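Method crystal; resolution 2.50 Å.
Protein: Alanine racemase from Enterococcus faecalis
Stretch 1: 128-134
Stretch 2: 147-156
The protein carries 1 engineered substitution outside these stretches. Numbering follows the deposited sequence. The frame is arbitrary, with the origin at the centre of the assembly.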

# COMPACT_ATOMS: atom_id res chain seq x y z
N ARG A 128 -3.94 1.22 32.82
CA ARG A 128 -3.06 0.07 32.65
C ARG A 128 -1.88 0.49 31.78
O ARG A 128 -2.01 0.58 30.56
CB ARG A 128 -3.83 -1.08 31.98
CG ARG A 128 -5.31 -1.15 32.36
CD ARG A 128 -6.05 -2.28 31.64
NE ARG A 128 -6.11 -3.53 32.40
CZ ARG A 128 -6.96 -3.76 33.40
NH1 ARG A 128 -7.83 -2.83 33.76
NH2 ARG A 128 -6.95 -4.93 34.04
N VAL A 129 -0.73 0.77 32.40
CA VAL A 129 0.46 1.21 31.66
C VAL A 129 1.59 0.20 31.61
O VAL A 129 1.76 -0.61 32.50
CB VAL A 129 1.07 2.52 32.25
CG1 VAL A 129 -0.03 3.51 32.61
CG2 VAL A 129 1.94 2.21 33.43
N HIS A 130 2.37 0.26 30.54
CA HIS A 130 3.53 -0.60 30.34
C HIS A 130 4.69 0.37 30.12
O HIS A 130 4.61 1.26 29.26
CB HIS A 130 3.35 -1.50 29.11
CG HIS A 130 2.43 -2.66 29.34
ND1 HIS A 130 2.88 -3.97 29.36
CD2 HIS A 130 1.10 -2.73 29.54
CE1 HIS A 130 1.86 -4.78 29.56
NE2 HIS A 130 0.77 -4.05 29.67
N LEU A 131 5.75 0.23 30.91
CA LEU A 131 6.90 1.11 30.81
C LEU A 131 7.96 0.56 29.87
O LEU A 131 8.65 -0.39 30.20
CB LEU A 131 7.50 1.36 32.20
CG LEU A 131 6.91 2.48 33.06
CD1 LEU A 131 5.40 2.48 32.96
CD2 LEU A 131 7.35 2.28 34.52
N LYS A 132 8.10 1.16 28.69
CA LYS A 132 9.10 0.66 27.76
C LYS A 132 10.46 1.29 28.00
O LYS A 132 10.62 2.51 28.00
CB LYS A 132 8.69 0.90 26.29
CG LYS A 132 9.62 0.15 25.30
CD LYS A 132 9.43 0.53 23.82
CE LYS A 132 10.43 -0.21 22.92
NZ LYS A 132 10.34 0.17 21.47
N VAL A 133 11.45 0.43 28.20
CA VAL A 133 12.82 0.87 28.40
C VAL A 133 13.63 0.58 27.12
O VAL A 133 13.59 -0.53 26.59
CB VAL A 133 13.45 0.18 29.64
CG1 VAL A 133 12.92 -1.23 29.78
CG2 VAL A 133 14.95 0.14 29.52
N ASP A 134 14.32 1.60 26.61
CA ASP A 134 15.13 1.43 25.42
C ASP A 134 16.41 0.82 25.88
O ASP A 134 17.02 1.33 26.81
CB ASP A 134 15.44 2.77 24.76
CG ASP A 134 16.32 2.62 23.51
OD1 ASP A 134 16.91 1.53 23.30
OD2 ASP A 134 16.42 3.61 22.76
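Stretch 2 (147-156) ETKQAVRFVQ

Stretch 2 is a helix that packs nearly antiparallel on the strand of stretch 1 through a small, mainly apolar contact, with no hydrogen bond between the two. All of residues 147-156 are helical, within a helix that extends beyond the stretch at both ends. Its backbone is held by i to i+4 bonds such as Ala-151 N to Glu-147 O (3.0 Å), Val-155 N to Ala-151 O (2.9 Å) and Gln-156 N to Val-152 O (2.9 Å); that from Phe-154 N to Gln-150 O (3.1 Å) is weak. The helix axis passes 9.9 Å from the axis of strand 129-132, a spacing that leaves room for one layer of side chains between the backbones, and the two N-to-C directions differ by 169°. The register runs accordingly in reverse: the CA atoms of Val-133 and Thr-148 are 7.1 Å apart, those of Val-129 and Val-155 8.6 Å.

Alternation along the extended chain points Val-129, Leu-131 and Val-133 toward the helix, while His-130 and Lys-132 make no contact with it. The helix answers with Thr-148, Ala-151 and Val-155, whose CA-to-CB bonds point toward the strand, and with Val-152, which points sideways. Leu-131 is the centre of the contact and has the largest covered area. Its CD2 lies 3.8 Å from Ala-151 CB and 3.5 Å from Val-152 CG2, and its CD1 reaches to 4.4 Å from Val-155 CG2. On the N-terminal side of Leu-131, Val-129 CG2 rests 4.1 Å from Val-155 CG1; farther along the chain, Val-133 CB lies 4.3 Å from the methyl CG2 of Thr-148. Together the two stretches bury 225 Å².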

# COMPACT_ATOMS: atom_id res chain seq x y z
N GLU A 147 16.18 5.92 35.62
CA GLU A 147 15.08 6.58 34.95
C GLU A 147 13.81 5.75 35.05
O GLU A 147 12.72 6.29 35.26
CB GLU A 147 15.42 6.81 33.48
CG GLU A 147 16.22 8.07 33.23
CD GLU A 147 16.37 8.38 31.75
OE1 GLU A 147 15.39 8.16 30.99
OE2 GLU A 147 17.45 8.88 31.35
N THR A 148 13.95 4.44 34.89
CA THR A 148 12.80 3.57 34.97
C THR A 148 12.38 3.43 36.43
O THR A 148 11.19 3.33 36.73
CB THR A 148 13.10 2.18 34.37
OG1 THR A 148 13.61 1.32 35.38
CG2 THR A 148 14.12 2.31 33.26
N LYS A 149 13.37 3.42 37.32
CA LYS A 149 13.13 3.32 38.76
C LYS A 149 12.25 4.49 39.16
O LYS A 149 11.31 4.34 39.92
CB LYS A 149 14.44 3.40 39.53
CG LYS A 149 14.28 3.64 41.03
CD LYS A 149 13.80 2.41 41.77
CE LYS A 149 14.81 1.99 42.84
NZ LYS A 149 15.13 3.13 43.76
N GLN A 150 12.59 5.66 38.63
CA GLN A 150 11.84 6.89 38.89
C GLN A 150 10.43 6.78 38.31
O GLN A 150 9.45 7.15 38.95
CB GLN A 150 12.58 8.10 38.27
CG GLN A 150 11.70 9.30 37.96
CD GLN A 150 12.46 10.49 37.39
OE1 GLN A 150 13.16 10.37 36.37
NE2 GLN A 150 12.32 11.65 38.03
N ALA A 151 10.34 6.25 37.09
CA ALA A 151 9.06 6.09 36.42
C ALA A 151 8.20 5.10 37.21
O ALA A 151 7.03 5.35 37.49
CB ALA A 151 9.28 5.57 35.01
N VAL A 152 8.80 3.98 37.56
CA VAL A 152 8.10 2.96 38.31
C VAL A 152 7.58 3.47 39.66
O VAL A 152 6.38 3.45 39.93
CB VAL A 152 9.01 1.74 38.51
CG1 VAL A 152 8.32 0.71 39.39
CG2 VAL A 152 9.36 1.12 37.17
N ARG A 153 8.49 3.93 40.51
CA ARG A 153 8.12 4.42 41.84
C ARG A 153 7.03 5.47 41.74
O ARG A 153 6.25 5.66 42.67
CB ARG A 153 9.35 4.99 42.55
CG ARG A 153 9.24 4.97 44.07
CD ARG A 153 10.59 5.26 44.70
NE ARG A 153 11.04 6.62 44.42
CZ ARG A 153 10.42 7.72 44.84
NH1 ARG A 153 9.31 7.63 45.58
NH2 ARG A 153 10.91 8.91 44.54
N PHE A 154 6.97 6.15 40.61
CA PHE A 154 5.97 7.18 40.43
C PHE A 154 4.64 6.53 40.13
O PHE A 154 3.64 6.82 40.78
CB PHE A 154 6.38 8.11 39.28
CG PHE A 154 5.43 9.25 39.06
CD1 PHE A 154 4.25 9.05 38.36
CD2 PHE A 154 5.72 10.51 39.55
CE1 PHE A 154 3.36 10.11 38.16
CE2 PHE A 154 4.84 11.58 39.36
CZ PHE A 154 3.66 11.38 38.66
N VAL A 155 4.62 5.64 39.16
CA VAL A 155 3.40 4.96 38.77
C VAL A 155 2.77 4.18 39.92
O VAL A 155 1.56 4.25 40.12
CB VAL A 155 3.67 4.02 37.60
CG1 VAL A 155 2.49 3.08 37.40
CG2 VAL A 155 3.92 4.84 36.35
N GLN A 156 3.59 3.45 40.67
CA GLN A 156 3.10 2.68 41.81
C GLN A 156 2.52 3.63 42.84
O GLN A 156 1.76 3.22 43.72
CB GLN A 156 4.22 1.90 42.47
CG GLN A 156 4.84 0.81 41.65
CD GLN A 156 5.91 0.08 42.42
OE1 GLN A 156 6.87 0.69 42.89
NE2 GLN A 156 5.74 -1.23 42.58